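Local coordinates for BugD (Bordetella pertussis Tohama I, PDB 2F5X), which is a periplasmic solute receptor that binds aspartic acid and probably passes it to a membrane transporter, at residues 116-121 with 182-187; 139-144 with 167-172. All coordinates share one frame; numbering follows the deposited sequence.

Interaction 1 of 2, residues 116-121 with 182-187; sequences IARGDF and LGKQVD
Arg-118 and Asp-187 meet twice, once through backbone and once through side chain. Arg-118 N donates to Asp-187 O at 3.0 Å. The Arg-118 chain, extended from CG to NE, runs beside the Asp-187 side chain and points the same way. Its NE donates to Asp-187 OD1 at 2.8 Å, with 162° at the hydrogen. OD1 lies close to the guanidinium plane, but NE sits above the carboxylate plane, and the two planes are 67° apart. NH1 takes a second acid: it donates to Asp-120 OD1 at 2.8 Å, also from above that carboxylate. NH2 donates a hydrogen bond to a water, which donates weakly to Asp-187 OD2. OD2 is also held by Ser-141 N. Each guanidinium nitrogen therefore has an acceptor.

Asp-120 OD2 and Lys-184 NZ meet tip to tip in a long salt bridge of 3.6 Å. A second water accepts from Gly-119 N and reaches Leu-182 O weakly. Val-186 O is buried here with no polar partner in the model. Phe-121 CD1 lies 3.6 Å above one face of the guanidinium, towards its rim, and CE1 touches Asp-187 CB.

The four charged residues form a salt-bridge network. It ties the type I turn of 118-121, which follows strand 102-117, to the loop that leaves helix 174-182 through a Schellman motif at Lys-184.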
loop_
_atom_site.group_PDB
_atom_site.type_symbol
_atom_site.label_atom_id
_atom_site.label_comp_id
_atom_site.label_asym_id
_atom_site.label_seq_id
_atom_site.Cartn_x
_atom_site.Cartn_y
_atom_site.Cartn_z
ATOM N N ILE A 116 -5.970 11.955 -6.630
ATOM C CA ILE A 116 -6.389 13.186 -5.968
ATOM C C ILE A 116 -5.425 14.329 -6.272
ATOM O O ILE A 116 -4.299 14.112 -6.736
ATOM C CB ILE A 116 -6.505 12.998 -4.417
ATOM C CG1 ILE A 116 -5.148 12.607 -3.793
ATOM C CG2 ILE A 116 -7.622 12.011 -4.049
ATOM C CD1 ILE A 116 -5.160 12.664 -2.254
ATOM N N ALA A 117 -5.861 15.551 -5.986
ATOM C CA ALA A 117 -4.998 16.715 -6.128
ATOM C C ALA A 117 -5.271 17.717 -5.017
ATOM O O ALA A 117 -6.267 17.596 -4.291
ATOM C CB ALA A 117 -5.199 17.362 -7.496
ATOM N N ARG A 118 -4.387 18.705 -4.889
ATOM C CA ARG A 118 -4.585 19.780 -3.924
ATOM C C ARG A 118 -5.960 20.418 -4.139
ATOM O O ARG A 118 -6.492 20.408 -5.256
ATOM C CB ARG A 118 -3.458 20.823 -4.017
ATOM C CG ARG A 118 -3.163 21.364 -5.415
ATOM C CD ARG A 118 -2.072 22.442 -5.394
ATOM N NE ARG A 118 -1.597 22.835 -6.715
ATOM C CZ ARG A 118 -2.126 23.806 -7.453
ATOM N NH1 ARG A 118 -3.190 24.480 -7.015
ATOM N NH2 ARG A 118 -1.592 24.102 -8.639
ATOM N N GLY A 119 -6.541 20.927 -3.054
ATOM C CA GLY A 119 -7.923 21.381 -3.039
ATOM C C GLY A 119 -8.279 22.462 -4.043
ATOM O O GLY A 119 -9.452 22.631 -4.368
ATOM N N ASP A 120 -7.280 23.195 -4.523
ATOM C CA ASP A 120 -7.499 24.262 -5.496
ATOM C C ASP A 120 -6.926 23.965 -6.882
ATOM O O ASP A 120 -6.775 24.877 -7.706
ATOM C CB ASP A 120 -6.930 25.583 -4.975
ATOM C CG ASP A 120 -5.431 25.540 -4.787
ATOM O OD1 ASP A 120 -4.843 24.428 -4.729
ATOM O OD2 ASP A 120 -4.749 26.583 -4.682
ATOM N N PHE A 121 -6.606 22.699 -7.145
ATOM C CA PHE A 121 -6.132 22.297 -8.473
ATOM C C PHE A 121 -7.228 22.589 -9.504
ATOM O O PHE A 121 -8.378 22.219 -9.286
ATOM C CB PHE A 121 -5.792 20.807 -8.463
ATOM C CG PHE A 121 -4.730 20.407 -9.455
ATOM C CD1 PHE A 121 -3.515 21.093 -9.524
ATOM C CD2 PHE A 121 -4.943 19.328 -10.309
ATOM C CE1 PHE A 121 -2.529 20.714 -10.436
ATOM C CE2 PHE A 121 -3.960 18.931 -11.227
ATOM C CZ PHE A 121 -2.746 19.630 -11.289
ATOM N N LEU A 182 -2.138 18.823 1.188
ATOM C CA LEU A 182 -3.062 19.707 1.897
ATOM C C LEU A 182 -2.493 21.115 2.029
ATOM O O LEU A 182 -3.242 22.096 1.997
ATOM C CB LEU A 182 -3.416 19.147 3.279
ATOM C CG LEU A 182 -4.245 17.864 3.302
ATOM C CD1 LEU A 182 -4.307 17.309 4.725
ATOM C CD2 LEU A 182 -5.645 18.082 2.758
ATOM N N GLY A 183 -1.171 21.207 2.141
ATOM C CA GLY A 183 -0.482 22.484 2.266
ATOM C C GLY A 183 -0.220 23.160 0.934
ATOM O O GLY A 183 0.386 24.238 0.896
ATOM N N LYS A 184 -0.686 22.527 -0.146
ATOM C CA LYS A 184 -0.513 23.019 -1.521
ATOM C C LYS A 184 0.958 23.109 -1.950
ATOM O O LYS A 184 1.304 23.902 -2.828
ATOM C CB LYS A 184 -1.277 24.354 -1.733
ATOM C CG LYS A 184 -2.769 24.199 -1.448
ATOM C CD LYS A 184 -3.536 25.500 -1.382
ATOM C CE LYS A 184 -5.013 25.192 -1.154
ATOM N NZ LYS A 184 -5.873 26.406 -1.266
ATOM N N GLN A 185 1.804 22.272 -1.348
ATOM C CA GLN A 185 3.236 22.217 -1.661
ATOM C C GLN A 185 3.575 21.219 -2.763
ATOM O O GLN A 185 4.681 21.256 -3.321
ATOM C CB GLN A 185 4.058 21.887 -0.404
ATOM C CG GLN A 185 3.971 22.944 0.685
ATOM C CD GLN A 185 5.016 24.026 0.520
ATOM O OE1 GLN A 185 4.976 24.789 -0.442
ATOM N NE2 GLN A 185 5.959 24.093 1.455
ATOM N N VAL A 186 2.627 20.325 -3.059
ATOM C CA VAL A 186 2.744 19.358 -4.146
ATOM C C VAL A 186 1.340 19.252 -4.762
ATOM O O VAL A 186 0.350 19.565 -4.086
ATOM C CB VAL A 186 3.318 17.993 -3.632
ATOM C CG1 VAL A 186 2.312 17.272 -2.712
ATOM C CG2 VAL A 186 3.737 17.094 -4.793
ATOM N N ASP A 187 1.237 18.848 -6.030
ATOM C CA ASP A 187 -0.022 19.037 -6.763
ATOM C C ASP A 187 -0.932 17.828 -6.844
ATOM O O ASP A 187 -2.134 17.950 -6.649
ATOM C CB ASP A 187 0.236 19.534 -8.185
ATOM C CG ASP A 187 1.005 20.828 -8.225
ATOM O OD1 ASP A 187 0.845 21.678 -7.327
ATOM O OD2 ASP A 187 1.801 21.085 -9.137
HETATM O O HOH W 1 0.405 23.159 -10.496
HETATM O O HOH W 2 -4.968 21.114 -0.707
#

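Interaction 2 of 2, residues 139-144 with 167-172; sequences KISLAN and LTIPYK
Leu-142 and Asn-144 hydrogen-bond to Leu-167, Ile-169 and Tyr-171 along parallel strands, in register Leu-142 with Thr-168 and Ala-143 with Ile-169. Leu-142 N donates to Leu-167 O at 2.9 Å, and Ile-169 N to Leu-142 O at 2.8 Å. Asn-144 N then binds Ile-169 O, and Tyr-171 N binds Asn-144 O with a more bent angle of 144°. CA-H...O contacts accompany these bonds, such as Thr-168 CA to Leu-142 O. Before the first rung, a water accepts from Leu-167 N and donates to Ile-140 O.

On the face of Ser-141 and Ile-169, Ser-141 CB rests against Ile-169 CD1 at 3.9 Å and Leu-167 CD2. Beyond the strand, Tyr-171 CE2 comes within 3.9 Å of Ala-143 CB. Tyr-171 OH is hydrogen-bonded to Asp-180 OD2.

On the other face, Asn-144 CG sits between its backbone N and carbonyl carbon (chi1 65°). The side chain crosses Thr-168 at about a right angle, with ND2 3.3 Å from Thr-168 CG2. Asn-144 OD1 lies beside Pro-170 CB and accepts from Gly-146 N. Thr-168 OG1 is hydrogen-bonded to Leu-166 O.

The strands belong to a beta-alpha-beta unit whose crossover is helix 150-162. That helix touches Leu-142 and Asn-144, Tyr-171 packs on helix 174-182, and strand 188-192 pairs with strand 141-144.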
loop_
_atom_site.group_PDB
_atom_site.type_symbol
_atom_site.label_atom_id
_atom_site.label_comp_id
_atom_site.label_asym_id
_atom_site.label_seq_id
_atom_site.Cartn_x
_atom_site.Cartn_y
_atom_site.Cartn_z
ATOM N N LYS A 139 4.515 22.458 -15.004
ATOM C CA LYS A 139 4.132 23.234 -13.829
ATOM C C LYS A 139 3.616 22.339 -12.704
ATOM O O LYS A 139 3.224 22.845 -11.634
ATOM C CB LYS A 139 3.059 24.264 -14.197
ATOM C CG LYS A 139 3.491 25.283 -15.240
ATOM C CD LYS A 139 2.303 25.727 -16.103
ATOM C CE LYS A 139 1.997 27.207 -15.921
ATOM N NZ LYS A 139 1.155 27.462 -14.708
ATOM N N ILE A 140 3.593 21.022 -12.943
ATOM C CA ILE A 140 2.902 20.092 -12.044
ATOM C C ILE A 140 3.828 19.110 -11.333
ATOM O O ILE A 140 4.684 18.480 -11.963
ATOM C CB ILE A 140 1.785 19.317 -12.800
ATOM C CG1 ILE A 140 0.743 20.305 -13.356
ATOM C CG2 ILE A 140 1.115 18.310 -11.867
ATOM C CD1 ILE A 140 -0.227 19.696 -14.376
ATOM N N SER A 141 3.630 18.961 -10.023
ATOM C CA SER A 141 4.396 18.001 -9.234
ATOM C C SER A 141 3.532 16.825 -8.796
ATOM O O SER A 141 2.367 16.991 -8.397
ATOM C CB SER A 141 5.004 18.676 -7.996
ATOM O OG SER A 141 3.996 19.279 -7.206
ATOM N N LEU A 142 4.125 15.639 -8.873
ATOM C CA LEU A 142 3.482 14.408 -8.455
ATOM C C LEU A 142 4.191 13.912 -7.200
ATOM O O LEU A 142 5.419 13.875 -7.162
ATOM C CB LEU A 142 3.603 13.366 -9.573
ATOM C CG LEU A 142 3.146 11.932 -9.286
ATOM C CD1 LEU A 142 1.626 11.864 -9.195
ATOM C CD2 LEU A 142 3.663 11.002 -10.377
ATOM N N ALA A 143 3.418 13.542 -6.179
ATOM C CA ALA A 143 3.982 12.991 -4.951
ATOM C C ALA A 143 3.871 11.474 -4.940
ATOM O O ALA A 143 2.879 10.923 -5.413
ATOM C CB ALA A 143 3.248 13.566 -3.735
ATOM N N ASN A 144 4.887 10.802 -4.397
ATOM C CA ASN A 144 4.756 9.387 -4.027
ATOM C C ASN A 144 5.553 9.082 -2.753
ATOM O O ASN A 144 6.183 9.976 -2.177
ATOM C CB ASN A 144 5.130 8.440 -5.182
ATOM C CG ASN A 144 6.605 8.526 -5.584
ATOM O OD1 ASN A 144 7.482 8.766 -4.756
ATOM N ND2 ASN A 144 6.875 8.314 -6.871
ATOM N N LEU A 167 7.838 16.184 -12.660
ATOM C CA LEU A 167 8.547 16.352 -11.389
ATOM C C LEU A 167 7.890 15.442 -10.364
ATOM O O LEU A 167 6.670 15.505 -10.162
ATOM C CB LEU A 167 8.443 17.802 -10.914
ATOM C CG LEU A 167 8.876 18.122 -9.477
ATOM C CD1 LEU A 167 10.337 17.741 -9.243
ATOM C CD2 LEU A 167 8.651 19.612 -9.208
ATOM N N THR A 168 8.689 14.580 -9.739
ATOM C CA THR A 168 8.157 13.578 -8.824
ATOM C C THR A 168 8.870 13.685 -7.495
ATOM O O THR A 168 10.098 13.599 -7.432
ATOM C CB THR A 168 8.321 12.172 -9.422
ATOM O OG1 THR A 168 7.601 12.099 -10.666
ATOM C CG2 THR A 168 7.630 11.127 -8.526
ATOM N N ILE A 169 8.095 13.873 -6.431
ATOM C CA ILE A 169 8.664 14.117 -5.115
ATOM C C ILE A 169 8.387 12.924 -4.203
ATOM O O ILE A 169 7.224 12.634 -3.905
ATOM C CB ILE A 169 8.083 15.415 -4.495
ATOM C CG1 ILE A 169 8.282 16.615 -5.435
ATOM C CG2 ILE A 169 8.717 15.677 -3.122
ATOM C CD1 ILE A 169 7.425 17.820 -5.081
ATOM N N PRO A 170 9.438 12.220 -3.777
ATOM C CA PRO A 170 9.278 11.067 -2.881
ATOM C C PRO A 170 9.288 11.433 -1.384
ATOM O O PRO A 170 10.066 12.304 -0.941
ATOM C CB PRO A 170 10.484 10.194 -3.240
ATOM C CG PRO A 170 11.581 11.221 -3.508
ATOM C CD PRO A 170 10.854 12.432 -4.145
ATOM N N TYR A 171 8.397 10.782 -0.637
ATOM C CA TYR A 171 8.255 10.954 0.811
ATOM C C TYR A 171 8.416 9.598 1.497
ATOM O O TYR A 171 8.388 8.562 0.831
ATOM C CB TYR A 171 6.864 11.510 1.136
ATOM C CG TYR A 171 6.618 12.913 0.624
ATOM C CD1 TYR A 171 6.754 14.008 1.470
ATOM C CD2 TYR A 171 6.232 13.141 -0.699
ATOM C CE1 TYR A 171 6.519 15.310 1.012
ATOM C CE2 TYR A 171 6.006 14.434 -1.171
ATOM C CZ TYR A 171 6.145 15.513 -0.307
ATOM O OH TYR A 171 5.924 16.787 -0.761
ATOM N N LYS A 172 8.562 9.598 2.823
ATOM C CA LYS A 172 8.705 8.349 3.578
ATOM C C LYS A 172 7.374 7.635 3.794
ATOM O O LYS A 172 7.304 6.628 4.503
ATOM C CB LYS A 172 9.397 8.605 4.921
ATOM C CG LYS A 172 10.894 8.854 4.784
ATOM C CD LYS A 172 11.512 9.219 6.131
ATOM C CE LYS A 172 13.037 9.161 6.081
ATOM N NZ LYS A 172 13.623 9.684 4.811
HETATM O O HOH W 3 6.551 18.440 -13.869
#

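In the fold
The centres of the two interactions are 11 Å apart, on the same side of the chain's centre. In sequence, 139-144 and 167-172 both fall between 116-121 and 182-187. Both interactions reach one mixed sheet, in which strand 188-192 pairs with strands 102-117 and 141-144. Interaction 1 ties the end region of strand 102-117 to the loop before strand 188-192, and Asp-187 carries that contact on to Ser-141. Val-186 CG2 adds packing on Ser-141 OG. Interaction 2 leads from there towards the ligand pocket. The side chain of Asn-144 lies about 6 Å from the bound aspartic acid, and pocket residues Ala-145 and Gly-173 directly follow its two segments.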